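Local coordinates for protein cellulase (Rhodothermus marinus, PDB 3B7M) that probably hydrolyses internal beta-1,4-glucosidic bonds of cellulose, as a thermostable endoglucanase of glycoside hydrolase family 12, at residues Val21-Trp26 / Gln32-Gly37. Numbering follows the deposited sequence.
Sequences VSNNVW and QCIEVG
The side chains of N23 and Q32 hydrogen-bond across the gap between the two sheets of the family 12 beta-jelly-roll sandwich, where strand 19-22 runs out into a loop facing strand 32-37. Q32 NE2 donates to N23 OD1 at 2.8 Å; the bond is nearly straight (165°) and lies in the plane of the Q32 amide, but NE2 sits above the N23 carbonyl plane, and the two amide planes are 78° apart. The same NE2 also makes a weak bond to the backbone N23 O. In return N23 ND2 reaches Q32 O at 3.1 Å, so the asparagine amide both accepts from the glutamine and donates to its backbone. An alanine here in place of N23 would probably leave Q32 O without this donor and cost Q32 NE2 its straighter bond, the weak one to the backbone O remaining. V25 CG2 lies 3.7 Å from Q32 NE2, alongside the extended glutamine chain. Toward V21 the contact turns apolar: V21 and V36 meet tip to tip, CG1 to CG2 at 3.8 Å, and F43 and I62 also touch V21. Further out, H50 NE2 is hydrogen-bonded to Q32 OE1, G7 O takes a second bond from N23 ND2, and C33 is disulfide-bonded to C6, just beyond strand 2-5. With CG1 of I34 set between backbone N and carbonyl carbon (chi1 57°), CD1 comes within 3.7 Å of V21 CG1.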
ATOM      1  N   VAL A  21      -8.309   7.999   5.430  1.00 14.96           N
ATOM      2  CA  VAL A  21      -8.815   7.188   4.341  1.00 14.87           C
ATOM      3  C   VAL A  21      -9.012   8.102   3.145  1.00 15.39           C
ATOM      4  O   VAL A  21      -9.654   9.146   3.273  1.00 15.30           O
ATOM      5  CB  VAL A  21     -10.136   6.481   4.731  1.00 15.02           C
ATOM      6  CG1 VAL A  21     -10.747   5.777   3.537  1.00 15.18           C
ATOM      7  CG2 VAL A  21      -9.885   5.486   5.854  1.00 14.39           C
ATOM      8  N   SER A  22      -8.448   7.717   2.001  1.00 15.34           N
ATOM      9  CA  SER A  22      -8.481   8.560   0.806  1.00 16.06           C
ATOM     10  C   SER A  22      -9.013   7.841  -0.416  1.00 15.96           C
ATOM     11  O   SER A  22      -8.699   6.671  -0.655  1.00 16.33           O
ATOM     12  CB  SER A  22      -7.087   9.108   0.482  1.00 15.61           C
ATOM     13  OG  SER A  22      -6.516   9.725   1.622  1.00 17.58           O
ATOM     14  N   ASN A  23      -9.791   8.571  -1.203  1.00 15.43           N
ATOM     15  CA  ASN A  23     -10.322   8.058  -2.449  1.00 15.47           C
ATOM     16  C   ASN A  23      -9.203   7.911  -3.487  1.00 15.22           C
ATOM     17  O   ASN A  23      -9.105   6.873  -4.150  1.00 14.74           O
ATOM     18  CB  ASN A  23     -11.466   8.963  -2.921  1.00 15.72           C
ATOM     19  CG  ASN A  23     -12.548   8.215  -3.648  1.00 16.07           C
ATOM     20  OD1 ASN A  23     -12.754   7.009  -3.441  1.00 16.23           O
ATOM     21  ND2 ASN A  23     -13.240   8.918  -4.540  1.00 18.29           N
ATOM     22  N   ASN A  24      -8.339   8.927  -3.589  1.00 15.20           N
ATOM     23  CA  ASN A  24      -7.059   8.834  -4.315  1.00 16.05           C
ATOM     24  C   ASN A  24      -7.218   8.319  -5.759  1.00 16.72           C
ATOM     25  O   ASN A  24      -6.589   7.333  -6.164  1.00 16.83           O
ATOM     26  CB  ASN A  24      -6.046   7.987  -3.508  1.00 15.23           C
ATOM     27  CG  ASN A  24      -4.579   8.155  -3.974  1.00 16.65           C
ATOM     28  OD1 ASN A  24      -3.759   7.222  -3.838  1.00 16.87           O
ATOM     29  ND2 ASN A  24      -4.238   9.327  -4.495  1.00 15.60           N
ATOM     30  N   VAL A  25      -8.068   8.983  -6.535  1.00 17.60           N
ATOM     31  CA  VAL A  25      -8.163   8.689  -7.971  1.00 18.14           C
ATOM     32  C   VAL A  25      -7.100   9.529  -8.700  1.00 18.86           C
ATOM     33  O   VAL A  25      -7.395  10.561  -9.299  1.00 19.23           O
ATOM     34  CB  VAL A  25      -9.602   8.917  -8.540  1.00 18.45           C
ATOM     35  CG1 VAL A  25      -9.688   8.486 -10.006  1.00 18.67           C
ATOM     36  CG2 VAL A  25     -10.644   8.153  -7.711  1.00 18.11           C
ATOM     37  N   TRP A  26      -5.858   9.069  -8.653  1.00 19.27           N
ATOM     38  CA  TRP A  26      -4.737   9.871  -9.127  1.00 19.99           C
ATOM     39  C   TRP A  26      -4.358   9.643 -10.586  1.00 20.10           C
ATOM     40  O   TRP A  26      -3.679  10.462 -11.171  1.00 20.26           O
ATOM     41  CB  TRP A  26      -3.511   9.683  -8.220  1.00 20.11           C
ATOM     42  CG  TRP A  26      -2.925   8.286  -8.223  1.00 20.84           C
ATOM     43  CD1 TRP A  26      -3.253   7.243  -7.385  1.00 20.75           C
ATOM     44  CD2 TRP A  26      -1.900   7.791  -9.093  1.00 21.71           C
ATOM     45  NE1 TRP A  26      -2.496   6.136  -7.692  1.00 20.57           N
ATOM     46  CE2 TRP A  26      -1.655   6.446  -8.731  1.00 20.60           C
ATOM     47  CE3 TRP A  26      -1.160   8.358 -10.149  1.00 22.56           C
ATOM     48  CZ2 TRP A  26      -0.700   5.656  -9.383  1.00 21.50           C
ATOM     49  CZ3 TRP A  26      -0.209   7.563 -10.804  1.00 22.25           C
ATOM     50  CH2 TRP A  26       0.006   6.226 -10.415  1.00 21.61           C
ATOM     51  N   GLN A  32     -15.381   7.178  -8.987  1.00 15.30           N
ATOM     52  CA  GLN A  32     -15.204   6.213  -7.894  1.00 14.30           C
ATOM     53  C   GLN A  32     -15.774   6.732  -6.597  1.00 13.95           C
ATOM     54  O   GLN A  32     -15.568   7.903  -6.272  1.00 13.45           O
ATOM     55  CB  GLN A  32     -13.713   5.908  -7.706  1.00 14.09           C
ATOM     56  CG  GLN A  32     -13.367   4.974  -6.544  1.00 14.80           C
ATOM     57  CD  GLN A  32     -11.866   4.855  -6.364  1.00 14.31           C
ATOM     58  OE1 GLN A  32     -11.184   4.312  -7.221  1.00 17.03           O
ATOM     59  NE2 GLN A  32     -11.343   5.409  -5.272  1.00 13.79           N
ATOM     60  N   CYS A  33     -16.469   5.861  -5.851  1.00 13.51           N
ATOM     61  CA  CYS A  33     -16.913   6.167  -4.493  1.00 13.98           C
ATOM     62  C   CYS A  33     -16.481   5.081  -3.508  1.00 14.11           C
ATOM     63  O   CYS A  33     -16.460   3.908  -3.844  1.00 14.32           O
ATOM     64  CB  CYS A  33     -18.438   6.294  -4.403  1.00 13.82           C
ATOM     65  SG  CYS A  33     -19.203   7.457  -5.550  1.00 14.99           S
ATOM     66  N   ILE A  34     -16.124   5.486  -2.296  1.00 13.96           N
ATOM     67  CA  ILE A  34     -15.897   4.530  -1.216  1.00 14.81           C
ATOM     68  C   ILE A  34     -16.792   4.910  -0.034  1.00 14.59           C
ATOM     69  O   ILE A  34     -17.019   6.088   0.219  1.00 14.34           O
ATOM     70  CB  ILE A  34     -14.421   4.450  -0.777  1.00 14.11           C
ATOM     71  CG1 ILE A  34     -13.905   5.831  -0.350  1.00 14.50           C
ATOM     72  CG2 ILE A  34     -13.575   3.891  -1.903  1.00 15.37           C
ATOM     73  CD1 ILE A  34     -12.499   5.809   0.247  1.00 15.49           C
ATOM     74  N   GLU A  35     -17.320   3.905   0.644  1.00 15.12           N
ATOM     75  CA  GLU A  35     -18.099   4.119   1.844  1.00 16.67           C
ATOM     76  C   GLU A  35     -17.204   3.827   3.040  1.00 16.71           C
ATOM     77  O   GLU A  35     -16.651   2.722   3.154  1.00 16.55           O
ATOM     78  CB  GLU A  35     -19.311   3.206   1.851  1.00 16.84           C
ATOM     79  CG  GLU A  35     -20.164   3.402   3.068  1.00 20.04           C
ATOM     80  CD  GLU A  35     -21.296   2.432   3.110  1.00 24.31           C
ATOM     81  OE1 GLU A  35     -22.235   2.569   2.297  1.00 25.56           O
ATOM     82  OE2 GLU A  35     -21.237   1.528   3.957  1.00 27.06           O
ATOM     83  N   VAL A  36     -17.046   4.827   3.904  1.00 16.74           N
ATOM     84  CA  VAL A  36     -16.066   4.782   4.975  1.00 17.62           C
ATOM     85  C   VAL A  36     -16.742   4.746   6.342  1.00 18.45           C
ATOM     86  O   VAL A  36     -17.615   5.577   6.627  1.00 18.34           O
ATOM     87  CB  VAL A  36     -15.118   6.028   4.933  1.00 17.48           C
ATOM     88  CG1 VAL A  36     -13.978   5.880   5.927  1.00 17.63           C
ATOM     89  CG2 VAL A  36     -14.553   6.245   3.527  1.00 17.37           C
ATOM     90  N   GLY A  37     -16.310   3.807   7.186  1.00 18.85           N
ATOM     91  CA  GLY A  37     -16.679   3.800   8.602  1.00 19.14           C
ATOM     92  C   GLY A  37     -15.717   4.694   9.353  1.00 19.87           C
ATOM     93  O   GLY A  37     -14.522   4.427   9.386  1.00 19.30           O
TER